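Terminase subunit UL89 protein (Human herpesvirus 5, PDB 3N4P) forms the C-terminal nuclease domain of the terminase large subunit, part of the motor that packages viral genomic DNA into empty capsids and probably cleaves it. Local coordinates at residues L63-D68 with D132-A137; E115-M120 with C152-S157; L167-P172 with A273-V278; A189-Q194 with A260-T265. One frame throughout, in Å; residues are numbered along the deposited sequence.

Overall arrangement
Contact 1 lies at the heart of an RNase H-like domain, joining two central strands of the sheet, and the other three are arranged round it. D68, at the end of its segment 63-68, binds magnesium together with E139. Contact 2 packs two helices on one face of the sheet, and contact 4 crosses helix 187-200 over helix 256-267, which covers the other face; their centres are about 23 Å apart, on opposite sides of the chain's centre. Contact 3 continues the sheet past strand 133-138, its centre about 11 Å from that of contact 1. I154 of contact 2 touches L67 and I136, while A260, M263 and A264 of contact 4 pack on Y66, whose side chain is about 7 Å from a magnesium ion.

Contact 1 (L63-D68 with D132-A137)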
loop_
_atom_site.group_PDB
_atom_site.type_symbol
_atom_site.label_atom_id
_atom_site.label_comp_id
_atom_site.label_asym_id
_atom_site.label_seq_id
_atom_site.Cartn_x
_atom_site.Cartn_y
_atom_site.Cartn_z
ATOM N N LEU B 63 -9.854 14.930 -10.581
ATOM C CA LEU B 63 -9.469 15.216 -9.181
ATOM C C LEU B 63 -10.617 15.948 -8.455
ATOM O O LEU B 63 -10.967 17.044 -8.828
ATOM C CB LEU B 63 -8.249 16.164 -9.183
ATOM C CG LEU B 63 -7.073 15.980 -8.274
ATOM C CD1 LEU B 63 -6.260 17.286 -7.880
ATOM C CD2 LEU B 63 -7.321 14.984 -7.068
ATOM N N TYR B 64 -11.200 15.380 -7.426
ATOM C CA TYR B 64 -12.205 16.067 -6.610
ATOM C C TYR B 64 -11.492 16.696 -5.410
ATOM O O TYR B 64 -10.754 15.993 -4.688
ATOM C CB TYR B 64 -13.278 15.041 -6.120
ATOM C CG TYR B 64 -14.073 14.523 -7.288
ATOM C CD1 TYR B 64 -13.597 13.459 -8.053
ATOM C CD2 TYR B 64 -15.236 15.193 -7.724
ATOM C CE1 TYR B 64 -14.335 12.985 -9.211
ATOM C CE2 TYR B 64 -16.004 14.745 -8.889
ATOM C CZ TYR B 64 -15.518 13.648 -9.631
ATOM O OH TYR B 64 -16.179 13.218 -10.779
ATOM N N VAL B 65 -11.694 17.980 -5.158
ATOM C CA VAL B 65 -11.162 18.523 -3.912
ATOM C C VAL B 65 -12.203 19.281 -3.049
ATOM O O VAL B 65 -13.102 19.900 -3.562
ATOM C CB VAL B 65 -9.853 19.478 -4.116
ATOM C CG1 VAL B 65 -9.197 19.454 -5.515
ATOM C CG2 VAL B 65 -10.070 20.805 -3.560
ATOM N N TYR B 66 -11.986 19.351 -1.746
ATOM C CA TYR B 66 -12.887 20.101 -0.901
ATOM C C TYR B 66 -12.069 20.844 0.097
ATOM O O TYR B 66 -11.145 20.271 0.663
ATOM C CB TYR B 66 -13.681 19.083 -0.080
ATOM C CG TYR B 66 -14.608 19.653 0.929
ATOM C CD1 TYR B 66 -15.916 20.012 0.573
ATOM C CD2 TYR B 66 -14.232 19.763 2.270
ATOM C CE1 TYR B 66 -16.835 20.497 1.539
ATOM C CE2 TYR B 66 -15.128 20.267 3.233
ATOM C CZ TYR B 66 -16.419 20.622 2.858
ATOM O OH TYR B 66 -17.305 21.094 3.795
ATOM N N LEU B 67 -12.491 22.059 0.425
ATOM C CA LEU B 67 -11.901 22.737 1.552
ATOM C C LEU B 67 -12.930 23.549 2.284
ATOM O O LEU B 67 -13.927 23.977 1.717
ATOM C CB LEU B 67 -10.728 23.650 1.122
ATOM C CG LEU B 67 -11.075 24.812 0.198
ATOM C CD1 LEU B 67 -10.124 26.081 0.362
ATOM C CD2 LEU B 67 -10.994 24.303 -1.222
ATOM N N ASP B 68 -12.652 23.780 3.555
ATOM C CA ASP B 68 -13.518 24.577 4.422
ATOM C C ASP B 68 -12.734 25.715 5.004
ATOM O O ASP B 68 -12.166 25.577 6.091
ATOM C CB ASP B 68 -14.071 23.706 5.574
ATOM C CG ASP B 68 -14.901 24.520 6.590
ATOM O OD1 ASP B 68 -15.113 25.749 6.413
ATOM O OD2 ASP B 68 -15.356 23.917 7.577
ATOM N N ASP B 132 -7.160 14.835 -15.934
ATOM C CA ASP B 132 -7.434 15.846 -16.965
ATOM C C ASP B 132 -8.509 16.888 -16.649
ATOM O O ASP B 132 -8.753 17.775 -17.487
ATOM C CB ASP B 132 -7.649 15.204 -18.376
ATOM C CG ASP B 132 -9.043 14.494 -18.568
ATOM O OD1 ASP B 132 -9.823 14.218 -17.597
ATOM O OD2 ASP B 132 -9.345 14.187 -19.764
ATOM N N GLU B 133 -9.091 16.811 -15.446
ATOM C CA GLU B 133 -10.125 17.737 -14.942
ATOM C C GLU B 133 -10.059 17.928 -13.422
ATOM O O GLU B 133 -9.702 17.007 -12.708
ATOM C CB GLU B 133 -11.486 17.161 -15.302
ATOM C CG GLU B 133 -12.756 17.993 -15.026
ATOM C CD GLU B 133 -14.016 17.233 -15.519
ATOM O OE1 GLU B 133 -14.437 16.210 -14.867
ATOM O OE2 GLU B 133 -14.579 17.627 -16.576
ATOM N N LEU B 134 -10.419 19.114 -12.944
ATOM C CA LEU B 134 -10.565 19.421 -11.511
ATOM C C LEU B 134 -11.959 19.803 -11.122
ATOM O O LEU B 134 -12.552 20.630 -11.782
ATOM C CB LEU B 134 -9.797 20.666 -11.162
ATOM C CG LEU B 134 -8.414 20.512 -10.657
ATOM C CD1 LEU B 134 -7.791 21.972 -10.716
ATOM C CD2 LEU B 134 -8.472 19.852 -9.238
ATOM N N ARG B 135 -12.442 19.286 -10.008
ATOM C CA ARG B 135 -13.736 19.642 -9.502
ATOM C C ARG B 135 -13.586 19.987 -8.071
ATOM O O ARG B 135 -13.165 19.149 -7.271
ATOM C CB ARG B 135 -14.678 18.481 -9.626
ATOM C CG ARG B 135 -15.267 18.388 -10.981
ATOM C CD ARG B 135 -16.173 17.140 -11.178
ATOM N NE ARG B 135 -16.509 17.138 -12.590
ATOM C CZ ARG B 135 -17.743 17.240 -13.110
ATOM N NH1 ARG B 135 -18.842 17.232 -12.329
ATOM N NH2 ARG B 135 -17.871 17.304 -14.440
ATOM N N ILE B 136 -13.958 21.215 -7.732
ATOM C CA ILE B 136 -13.601 21.797 -6.455
ATOM C C ILE B 136 -14.841 22.290 -5.738
ATOM O O ILE B 136 -15.603 23.020 -6.302
ATOM C CB ILE B 136 -12.614 22.997 -6.680
ATOM C CG1 ILE B 136 -11.368 22.501 -7.409
ATOM C CG2 ILE B 136 -12.220 23.701 -5.352
ATOM C CD1 ILE B 136 -10.481 23.666 -7.961
ATOM N N ALA B 137 -15.005 21.918 -4.479
ATOM C CA ALA B 137 -16.032 22.509 -3.636
ATOM C C ALA B 137 -15.434 23.336 -2.514
ATOM O O ALA B 137 -14.598 22.838 -1.759
ATOM C CB ALA B 137 -16.866 21.354 -3.003
#
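L63 and V65 pack against L134 and I136 on one face of two parallel strands, 63-67 and 133-137, central in the RNase H-like sheet; their directions differ by 20°. Five backbone hydrogen bonds tie them in parallel register: the N-H groups of L63, V65 and L67 reach E133 O, R135 O and A137 O, and those of R135 and A137 return to L63 O and V65 O. On this buried face L134 CD2 touches both L63 CD1 (3.6 Å) and V65 CG1 (3.8 Å), and V65 CG2 lies alongside I136 CG2 at 4.0 Å. The other face is more open to solvent where Y64 and R135, both partly exposed, run side by side. The extended arginine chain brings R135 CD to 3.3 Å from Y64 CE2; with ring and guanidinium planes 52° apart, the aliphatic part does the touching and the flat groups do not stack. R135 NE forms a salt-bridge hydrogen bond with E133 OE1 (3.2 Å), while R135 NH1 bonds to A273 O; together they fix the rotation of the guanidinium. E133 OE2 makes a second salt bridge, to R165. Deeper on this face A137 CB meets Y66 CD1. Strand 63-67 leads into D68, which binds magnesium with E139. Strands 80-88 and 165-172 flank the pair, with helix 109-127 over the L63, V65 and L134 face and helix 256-267 against Y66.

Contact 2 (E115-M120 with C152-S157); sequences ECAAHM and CLIRQS
In the RNase H-like fold of this domain, helices 109-127 and 144-161 lie together on one face of the central sheet, joined in the chain through strand 133-138, and here A117 and A118 of the first meet I154 and S157 of the second. The segment axes approach to 8.7 Å at a crossing angle of -37°, a close distance allowed by the small side chains at the interface. A118 CB and S157 CB are pressed to 3.3 Å, tighter than usual van der Waals contact. Nearer the sheet the packing is more relaxed: the CD1 methyl of I154 reaches A117 CB at 4.1 Å and continues inward to L67 CD2 of strand 62-67, so that this isoleucine fills the angle between the two helices and the strands beneath. L153 and I154 also rest on A114, one turn earlier in the first helix. Towards solvent, the exposed E115 closes the interface. Its CB points away from the other helix, but the chain folds back at chi2 (-62°) and carries the carboxylate across to the serine. There S157 OG donates a hydrogen bond of 2.8 Å to E115 OE2, approaching from above the carboxylate plane, 47° out of it.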
loop_
_atom_site.group_PDB
_atom_site.type_symbol
_atom_site.label_atom_id
_atom_site.label_comp_id
_atom_site.label_asym_id
_atom_site.label_seq_id
_atom_site.Cartn_x
_atom_site.Cartn_y
_atom_site.Cartn_z
ATOM N N GLU B 115 -3.771 29.834 -2.110
ATOM C CA GLU B 115 -2.392 29.389 -2.412
ATOM C C GLU B 115 -1.965 28.023 -1.792
ATOM O O GLU B 115 -1.198 27.267 -2.389
ATOM C CB GLU B 115 -1.403 30.374 -1.890
ATOM C CG GLU B 115 -1.466 31.822 -2.489
ATOM C CD GLU B 115 -1.188 31.880 -4.005
ATOM O OE1 GLU B 115 -0.918 33.002 -4.514
ATOM O OE2 GLU B 115 -1.227 30.811 -4.684
ATOM N N CYS B 116 -2.395 27.719 -0.578
ATOM C CA CYS B 116 -1.970 26.464 -0.039
ATOM C C CYS B 116 -2.814 25.345 -0.722
ATOM O O CYS B 116 -2.322 24.200 -1.005
ATOM C CB CYS B 116 -2.123 26.485 1.457
ATOM S SG CYS B 116 -2.489 24.870 2.123
ATOM N N ALA B 117 -4.063 25.670 -1.071
ATOM C CA ALA B 117 -4.910 24.680 -1.782
ATOM C C ALA B 117 -4.363 24.467 -3.201
ATOM O O ALA B 117 -4.250 23.338 -3.687
ATOM C CB ALA B 117 -6.330 25.119 -1.800
ATOM N N ALA B 118 -4.009 25.564 -3.842
ATOM C CA ALA B 118 -3.559 25.535 -5.187
ATOM C C ALA B 118 -2.223 24.845 -5.330
ATOM O O ALA B 118 -2.025 24.131 -6.298
ATOM C CB ALA B 118 -3.424 27.024 -5.748
ATOM N N HIS B 119 -1.271 25.160 -4.456
ATOM C CA HIS B 119 0.020 24.504 -4.462
ATOM C C HIS B 119 -0.137 22.974 -4.315
ATOM O O HIS B 119 0.513 22.173 -5.028
ATOM C CB HIS B 119 0.801 25.079 -3.294
ATOM C CG HIS B 119 2.238 24.720 -3.279
ATOM N ND1 HIS B 119 2.915 24.294 -4.406
ATOM C CD2 HIS B 119 3.140 24.714 -2.270
ATOM C CE1 HIS B 119 4.181 24.057 -4.091
ATOM N NE2 HIS B 119 4.343 24.304 -2.803
ATOM N N MET B 120 -1.027 22.522 -3.450
ATOM C CA MET B 120 -1.204 21.067 -3.357
ATOM C C MET B 120 -1.735 20.482 -4.688
ATOM O O MET B 120 -1.248 19.443 -5.144
ATOM C CB MET B 120 -2.175 20.712 -2.261
ATOM C CG MET B 120 -2.686 19.192 -2.352
ATOM S SD MET B 120 -4.237 18.977 -1.487
ATOM C CE MET B 120 -5.475 19.583 -2.619
ATOM N N CYS B 152 -12.233 31.886 -6.491
ATOM C CA CYS B 152 -11.686 32.654 -7.587
ATOM C C CYS B 152 -10.166 32.697 -7.478
ATOM O O CYS B 152 -9.488 32.588 -8.479
ATOM C CB CYS B 152 -12.372 34.033 -7.638
ATOM S SG CYS B 152 -11.551 35.187 -8.666
ATOM N N LEU B 153 -9.620 32.741 -6.263
ATOM C CA LEU B 153 -8.151 32.786 -6.121
ATOM C C LEU B 153 -7.518 31.471 -6.460
ATOM O O LEU B 153 -6.445 31.430 -6.977
ATOM C CB LEU B 153 -7.659 33.327 -4.764
ATOM C CG LEU B 153 -7.947 34.797 -4.435
ATOM C CD1 LEU B 153 -8.079 34.969 -2.926
ATOM C CD2 LEU B 153 -6.939 35.863 -5.011
ATOM N N ILE B 154 -8.214 30.386 -6.207
ATOM C CA ILE B 154 -7.714 29.049 -6.458
ATOM C C ILE B 154 -7.661 28.851 -7.954
ATOM O O ILE B 154 -6.640 28.389 -8.486
ATOM C CB ILE B 154 -8.658 27.987 -5.886
ATOM C CG1 ILE B 154 -8.585 27.965 -4.336
ATOM C CG2 ILE B 154 -8.255 26.550 -6.475
ATOM C CD1 ILE B 154 -9.514 27.001 -3.666
ATOM N N ARG B 155 -8.769 29.127 -8.634
ATOM C CA ARG B 155 -8.849 28.972 -10.081
ATOM C C ARG B 155 -7.682 29.767 -10.740
ATOM O O ARG B 155 -7.008 29.287 -11.646
ATOM C CB ARG B 155 -10.195 29.510 -10.592
ATOM C CG ARG B 155 -10.533 29.199 -12.052
ATOM C CD ARG B 155 -11.600 30.179 -12.616
ATOM N NE ARG B 155 -11.391 31.545 -12.140
ATOM C CZ ARG B 155 -10.539 32.432 -12.657
ATOM N NH1 ARG B 155 -9.767 32.129 -13.704
ATOM N NH2 ARG B 155 -10.437 33.640 -12.099
ATOM N N GLN B 156 -7.461 30.956 -10.236
ATOM C CA GLN B 156 -6.311 31.771 -10.611
ATOM C C GLN B 156 -4.898 31.138 -10.517
ATOM O O GLN B 156 -4.161 31.159 -11.513
ATOM C CB GLN B 156 -6.335 33.028 -9.777
ATOM C CG GLN B 156 -7.009 34.119 -10.434
ATOM C CD GLN B 156 -7.016 35.390 -9.575
ATOM O OE1 GLN B 156 -8.106 35.892 -9.197
ATOM N NE2 GLN B 156 -5.812 35.892 -9.225
ATOM N N SER B 157 -4.498 30.626 -9.335
ATOM C CA SER B 157 -3.172 29.969 -9.212
ATOM C C SER B 157 -3.112 28.747 -10.102
ATOM O O SER B 157 -2.147 28.563 -10.846
ATOM C CB SER B 157 -2.772 29.527 -7.786
ATOM O OG SER B 157 -2.949 30.561 -6.851
#

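Contact 3 (L167-P172 with A273-V278); sequences LFYHTP and AIRFRV
F168 and R277 form an antiparallel hydrogen-bonded pair, F168 N to R277 O at 3.0 Å and R277 N to F168 O at 2.9 Å, while Y169 and F276 are the adjoining non-hydrogen-bonded pair; the two touching chains run 123° apart and so splay rather than stay antiparallel. Beyond the bridge, H170 and R275 hold each other twice. H170 N donates to R275 O, and R275 NE donates to H170 O at 3.0 Å, with that oxygen in the guanidinium plane. The arginine gets there by bending at chi2 (-60°) and again at chi3, which lays it across one face of the tyrosine ring. R275 CB sits over that face of Y169, 3.7 Å from the ring centroid, in a CH-pi contact, and Y169 OH in turn lies over the centre of the guanidinium. T171 CB lies at the guanidinium edge, 3.4 Å from R275 NH2. Y169 also turns its ring edge to the face of F276, a T-shaped pair with centroids 5.3 Å apart and planes at 81°; Y182 adds a second edge-to-face partner. L167 CD2 packs on F276 CB at 3.8 Å, beside R135 of the neighbouring strand. Strand 165-172 thus pairs in parallel with strand 133-138 and in the antiparallel sense with 276-277, a short C-terminal strand added to the central sheet of an RNase H-like nuclease domain.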
loop_
_atom_site.group_PDB
_atom_site.type_symbol
_atom_site.label_atom_id
_atom_site.label_comp_id
_atom_site.label_asym_id
_atom_site.label_seq_id
_atom_site.Cartn_x
_atom_site.Cartn_y
_atom_site.Cartn_z
ATOM N N LEU B 167 -13.742 23.262 -12.568
ATOM C CA LEU B 167 -15.192 23.381 -12.327
ATOM C C LEU B 167 -15.346 23.549 -10.838
ATOM O O LEU B 167 -14.571 23.004 -10.093
ATOM C CB LEU B 167 -15.931 22.111 -12.715
ATOM C CG LEU B 167 -16.187 21.821 -14.195
ATOM C CD1 LEU B 167 -15.005 21.192 -14.912
ATOM C CD2 LEU B 167 -17.390 20.951 -14.325
ATOM N N PHE B 168 -16.328 24.310 -10.405
ATOM C CA PHE B 168 -16.522 24.567 -9.004
ATOM C C PHE B 168 -17.941 24.150 -8.681
ATOM O O PHE B 168 -18.807 24.118 -9.554
ATOM C CB PHE B 168 -16.289 26.024 -8.640
ATOM C CG PHE B 168 -14.855 26.366 -8.437
ATOM C CD1 PHE B 168 -14.060 26.732 -9.504
ATOM C CD2 PHE B 168 -14.281 26.311 -7.171
ATOM C CE1 PHE B 168 -12.707 27.072 -9.324
ATOM C CE2 PHE B 168 -12.916 26.642 -6.982
ATOM C CZ PHE B 168 -12.131 27.013 -8.060
ATOM N N TYR B 169 -18.167 23.749 -7.442
ATOM C CA TYR B 169 -19.509 23.292 -7.056
ATOM C C TYR B 169 -20.265 24.606 -7.000
ATOM O O TYR B 169 -19.773 25.532 -6.352
ATOM C CB TYR B 169 -19.475 22.697 -5.668
ATOM C CG TYR B 169 -20.761 22.036 -5.280
ATOM C CD1 TYR B 169 -20.874 20.634 -5.305
ATOM C CD2 TYR B 169 -21.867 22.778 -4.866
ATOM C CE1 TYR B 169 -22.076 20.002 -4.951
ATOM C CE2 TYR B 169 -23.090 22.135 -4.509
ATOM C CZ TYR B 169 -23.172 20.766 -4.550
ATOM O OH TYR B 169 -24.346 20.139 -4.200
ATOM N N HIS B 170 -21.396 24.721 -7.690
ATOM C CA HIS B 170 -22.194 25.979 -7.670
ATOM C C HIS B 170 -23.520 25.762 -6.995
ATOM O O HIS B 170 -24.156 24.710 -7.158
ATOM C CB HIS B 170 -22.424 26.536 -9.061
ATOM C CG HIS B 170 -21.266 27.315 -9.581
ATOM N ND1 HIS B 170 -21.331 28.668 -9.853
ATOM C CD2 HIS B 170 -20.003 26.932 -9.874
ATOM C CE1 HIS B 170 -20.159 29.081 -10.295
ATOM N NE2 HIS B 170 -19.337 28.047 -10.317
ATOM N N THR B 171 -23.927 26.752 -6.214
ATOM C CA THR B 171 -25.235 26.683 -5.565
ATOM C C THR B 171 -25.971 28.014 -5.767
ATOM O O THR B 171 -25.358 29.073 -5.774
ATOM C CB THR B 171 -25.138 26.340 -4.053
ATOM O OG1 THR B 171 -24.824 27.523 -3.314
ATOM C CG2 THR B 171 -24.051 25.380 -3.805
ATOM N N PRO B 172 -27.293 27.950 -5.934
ATOM C CA PRO B 172 -28.095 29.167 -6.071
ATOM C C PRO B 172 -28.018 30.042 -4.813
ATOM O O PRO B 172 -27.883 29.526 -3.710
ATOM C CB PRO B 172 -29.511 28.623 -6.263
ATOM C CG PRO B 172 -29.482 27.256 -5.644
ATOM C CD PRO B 172 -28.127 26.728 -5.950
ATOM N N ALA B 273 -22.887 15.635 -9.975
ATOM C CA ALA B 273 -22.139 15.994 -11.152
ATOM C C ALA B 273 -22.620 17.227 -11.952
ATOM O O ALA B 273 -21.783 17.978 -12.448
ATOM C CB ALA B 273 -21.890 14.807 -12.041
ATOM N N ILE B 274 -23.913 17.504 -12.029
ATOM C CA ILE B 274 -24.358 18.751 -12.634
ATOM C C ILE B 274 -24.051 20.024 -11.840
ATOM O O ILE B 274 -24.119 21.111 -12.414
ATOM C CB ILE B 274 -25.886 18.828 -12.956
ATOM C CG1 ILE B 274 -26.724 17.986 -11.992
ATOM C CG2 ILE B 274 -26.187 18.640 -14.476
ATOM C CD1 ILE B 274 -26.925 18.655 -10.625
ATOM N N ARG B 275 -23.737 19.908 -10.542
ATOM C CA ARG B 275 -23.515 21.105 -9.696
ATOM C C ARG B 275 -22.201 21.800 -10.037
ATOM O O ARG B 275 -22.023 22.990 -9.800
ATOM C CB ARG B 275 -23.573 20.786 -8.194
ATOM C CG ARG B 275 -24.928 20.253 -7.661
ATOM C CD ARG B 275 -26.067 21.258 -7.886
ATOM N NE ARG B 275 -26.049 22.403 -6.961
ATOM C CZ ARG B 275 -26.790 22.489 -5.853
ATOM N NH1 ARG B 275 -27.609 21.498 -5.518
ATOM N NH2 ARG B 275 -26.720 23.567 -5.078
ATOM N N PHE B 276 -21.295 21.043 -10.624
ATOM C CA PHE B 276 -19.983 21.529 -10.956
ATOM C C PHE B 276 -20.030 22.280 -12.284
ATOM O O PHE B 276 -20.494 21.757 -13.296
ATOM C CB PHE B 276 -18.952 20.385 -10.953
ATOM C CG PHE B 276 -18.672 19.832 -9.590
ATOM C CD1 PHE B 276 -17.619 20.333 -8.824
ATOM C CD2 PHE B 276 -19.446 18.786 -9.077
ATOM C CE1 PHE B 276 -17.351 19.851 -7.555
ATOM C CE2 PHE B 276 -19.218 18.293 -7.839
ATOM C CZ PHE B 276 -18.164 18.783 -7.047
ATOM N N ARG B 277 -19.588 23.525 -12.263
ATOM C CA ARG B 277 -19.694 24.329 -13.428
ATOM C C ARG B 277 -18.512 25.261 -13.566
ATOM O O ARG B 277 -17.915 25.671 -12.571
ATOM C CB ARG B 277 -20.987 25.126 -13.398
ATOM C CG ARG B 277 -21.242 25.794 -14.708
ATOM C CD ARG B 277 -22.640 26.365 -14.741
ATOM N NE ARG B 277 -23.671 25.350 -14.431
ATOM C CZ ARG B 277 -24.895 25.386 -14.958
ATOM N NH1 ARG B 277 -25.232 26.370 -15.815
ATOM N NH2 ARG B 277 -25.784 24.457 -14.641
ATOM N N VAL B 278 -18.180 25.608 -14.799
ATOM C CA VAL B 278 -17.104 26.595 -15.012
ATOM C C VAL B 278 -17.276 27.875 -14.157
ATOM O O VAL B 278 -18.303 28.525 -14.199
ATOM C CB VAL B 278 -16.826 26.814 -16.508
ATOM C CG1 VAL B 278 -15.894 28.033 -16.755
ATOM C CG2 VAL B 278 -16.198 25.536 -17.067
#

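Contact 4 (A189-Q194 with A260-T265); sequences ALAVEQ and AVIMAT
I262 holds CG2 anti to its own backbone N and CG1 beside that N (chi1 -68°), which sends CG2 into the backbone of A191 and leaves CD1 for V192. M263 bends at chi2 (-56°) and thereby brings its sulfur to the same alanine. I262 CG2 lies 3.5 Å from A191 O and 3.8 Å from A191 CB, while M263 SD approaches A191 CB from another side at 3.5 Å. The outer end of the isoleucine, CD1, meets V192 CG2 at 4.1 Å. A191 is thus the small residue at the point where the two helices come closest, their segment axes 9.0 Å apart and nearly perpendicular, at 98°. A water spans the backbones beside these apolar contacts. It can donate to A191 O (2.8 Å) and to I262 O (3.1 Å), although more acceptors are within its reach than it has protons. Q194 lies near T265 on the same side, and F195, a turn on from A191, covers I262 and V261. Helix 187-200 falls in the region required for interaction with UL56 and for DNA packaging; helix 256-267, which carries D256, a predicted nuclease residue, packs on Y66 of the sheet, as helices do against the sheet in RNase H-like folds.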
loop_
_atom_site.group_PDB
_atom_site.type_symbol
_atom_site.label_atom_id
_atom_site.label_comp_id
_atom_site.label_asym_id
_atom_site.label_seq_id
_atom_site.Cartn_x
_atom_site.Cartn_y
_atom_site.Cartn_z
ATOM N N ALA B 189 -24.604 14.112 7.328
ATOM C CA ALA B 189 -24.879 12.796 7.926
ATOM C C ALA B 189 -24.687 11.692 6.869
ATOM O O ALA B 189 -23.944 10.767 7.086
ATOM C CB ALA B 189 -26.204 12.762 8.545
ATOM N N LEU B 190 -25.284 11.841 5.687
ATOM C CA LEU B 190 -25.098 10.835 4.611
ATOM C C LEU B 190 -23.609 10.569 4.307
ATOM O O LEU B 190 -23.150 9.404 4.228
ATOM C CB LEU B 190 -25.799 11.287 3.325
ATOM C CG LEU B 190 -27.266 11.675 3.409
ATOM C CD1 LEU B 190 -27.892 11.896 2.015
ATOM C CD2 LEU B 190 -28.039 10.632 4.213
ATOM N N ALA B 191 -22.877 11.668 4.124
ATOM C CA ALA B 191 -21.433 11.622 3.898
ATOM C C ALA B 191 -20.658 10.902 5.007
ATOM O O ALA B 191 -19.931 9.963 4.729
ATOM C CB ALA B 191 -20.826 13.092 3.567
ATOM N N VAL B 192 -20.893 11.256 6.264
ATOM C CA VAL B 192 -20.201 10.593 7.367
ATOM C C VAL B 192 -20.504 9.098 7.354
ATOM O O VAL B 192 -19.588 8.235 7.310
ATOM C CB VAL B 192 -20.540 11.292 8.708
ATOM C CG1 VAL B 192 -20.298 10.377 9.898
ATOM C CG2 VAL B 192 -19.678 12.551 8.831
ATOM N N GLU B 193 -21.796 8.787 7.362
ATOM C CA GLU B 193 -22.239 7.413 7.354
ATOM C C GLU B 193 -21.746 6.623 6.135
ATOM O O GLU B 193 -21.374 5.478 6.269
ATOM C CB GLU B 193 -23.758 7.385 7.472
ATOM C CG GLU B 193 -24.321 6.034 7.394
ATOM C CD GLU B 193 -24.373 5.290 8.738
ATOM O OE1 GLU B 193 -23.520 4.384 8.978
ATOM O OE2 GLU B 193 -25.280 5.616 9.541
ATOM N N GLN B 194 -21.774 7.208 4.950
ATOM C CA GLN B 194 -21.158 6.573 3.772
ATOM C C GLN B 194 -19.608 6.341 3.894
ATOM O O GLN B 194 -19.080 5.296 3.497
ATOM C CB GLN B 194 -21.433 7.394 2.475
ATOM C CG GLN B 194 -20.720 6.744 1.265
ATOM C CD GLN B 194 -20.573 7.606 0.036
ATOM O OE1 GLN B 194 -19.641 8.443 -0.082
ATOM N NE2 GLN B 194 -21.459 7.374 -0.917
ATOM N N ALA B 260 -12.917 16.977 5.573
ATOM C CA ALA B 260 -12.585 17.304 4.199
ATOM C C ALA B 260 -12.441 16.058 3.331
ATOM O O ALA B 260 -12.853 16.062 2.182
ATOM C CB ALA B 260 -11.380 18.155 4.119
ATOM N N VAL B 261 -11.866 14.996 3.868
ATOM C CA VAL B 261 -11.775 13.767 3.108
ATOM C C VAL B 261 -13.196 13.164 2.946
ATOM O O VAL B 261 -13.585 12.747 1.889
ATOM C CB VAL B 261 -10.848 12.773 3.886
ATOM C CG1 VAL B 261 -10.929 11.307 3.338
ATOM C CG2 VAL B 261 -9.422 13.351 3.927
ATOM N N ILE B 262 -13.965 13.118 4.010
ATOM C CA ILE B 262 -15.316 12.594 3.921
ATOM C C ILE B 262 -16.112 13.296 2.773
ATOM O O ILE B 262 -16.781 12.647 2.002
ATOM C CB ILE B 262 -15.998 12.702 5.303
ATOM C CG1 ILE B 262 -15.320 11.730 6.269
ATOM C CG2 ILE B 262 -17.509 12.385 5.236
ATOM C CD1 ILE B 262 -15.778 11.805 7.678
ATOM N N MET B 263 -15.937 14.602 2.608
ATOM C CA MET B 263 -16.737 15.358 1.673
ATOM C C MET B 263 -16.184 15.263 0.261
ATOM O O MET B 263 -16.940 15.103 -0.683
ATOM C CB MET B 263 -16.864 16.807 2.118
ATOM C CG MET B 263 -17.559 16.998 3.403
ATOM S SD MET B 263 -19.271 16.258 3.464
ATOM C CE MET B 263 -19.428 16.422 5.240
ATOM N N ALA B 264 -14.878 15.327 0.098
ATOM C CA ALA B 264 -14.364 15.110 -1.246
ATOM C C ALA B 264 -14.832 13.741 -1.754
ATOM O O ALA B 264 -15.254 13.626 -2.907
ATOM C CB ALA B 264 -12.835 15.241 -1.299
ATOM N N THR B 265 -14.759 12.712 -0.919
ATOM C CA THR B 265 -15.157 11.367 -1.359
ATOM C C THR B 265 -16.644 11.318 -1.713
ATOM O O THR B 265 -17.014 10.813 -2.765
ATOM C CB THR B 265 -14.747 10.267 -0.328
ATOM O OG1 THR B 265 -15.391 10.493 0.939
ATOM C CG2 THR B 265 -13.249 10.324 -0.090
HETATM O O HOH W 1 -18.293 9.986 2.470
#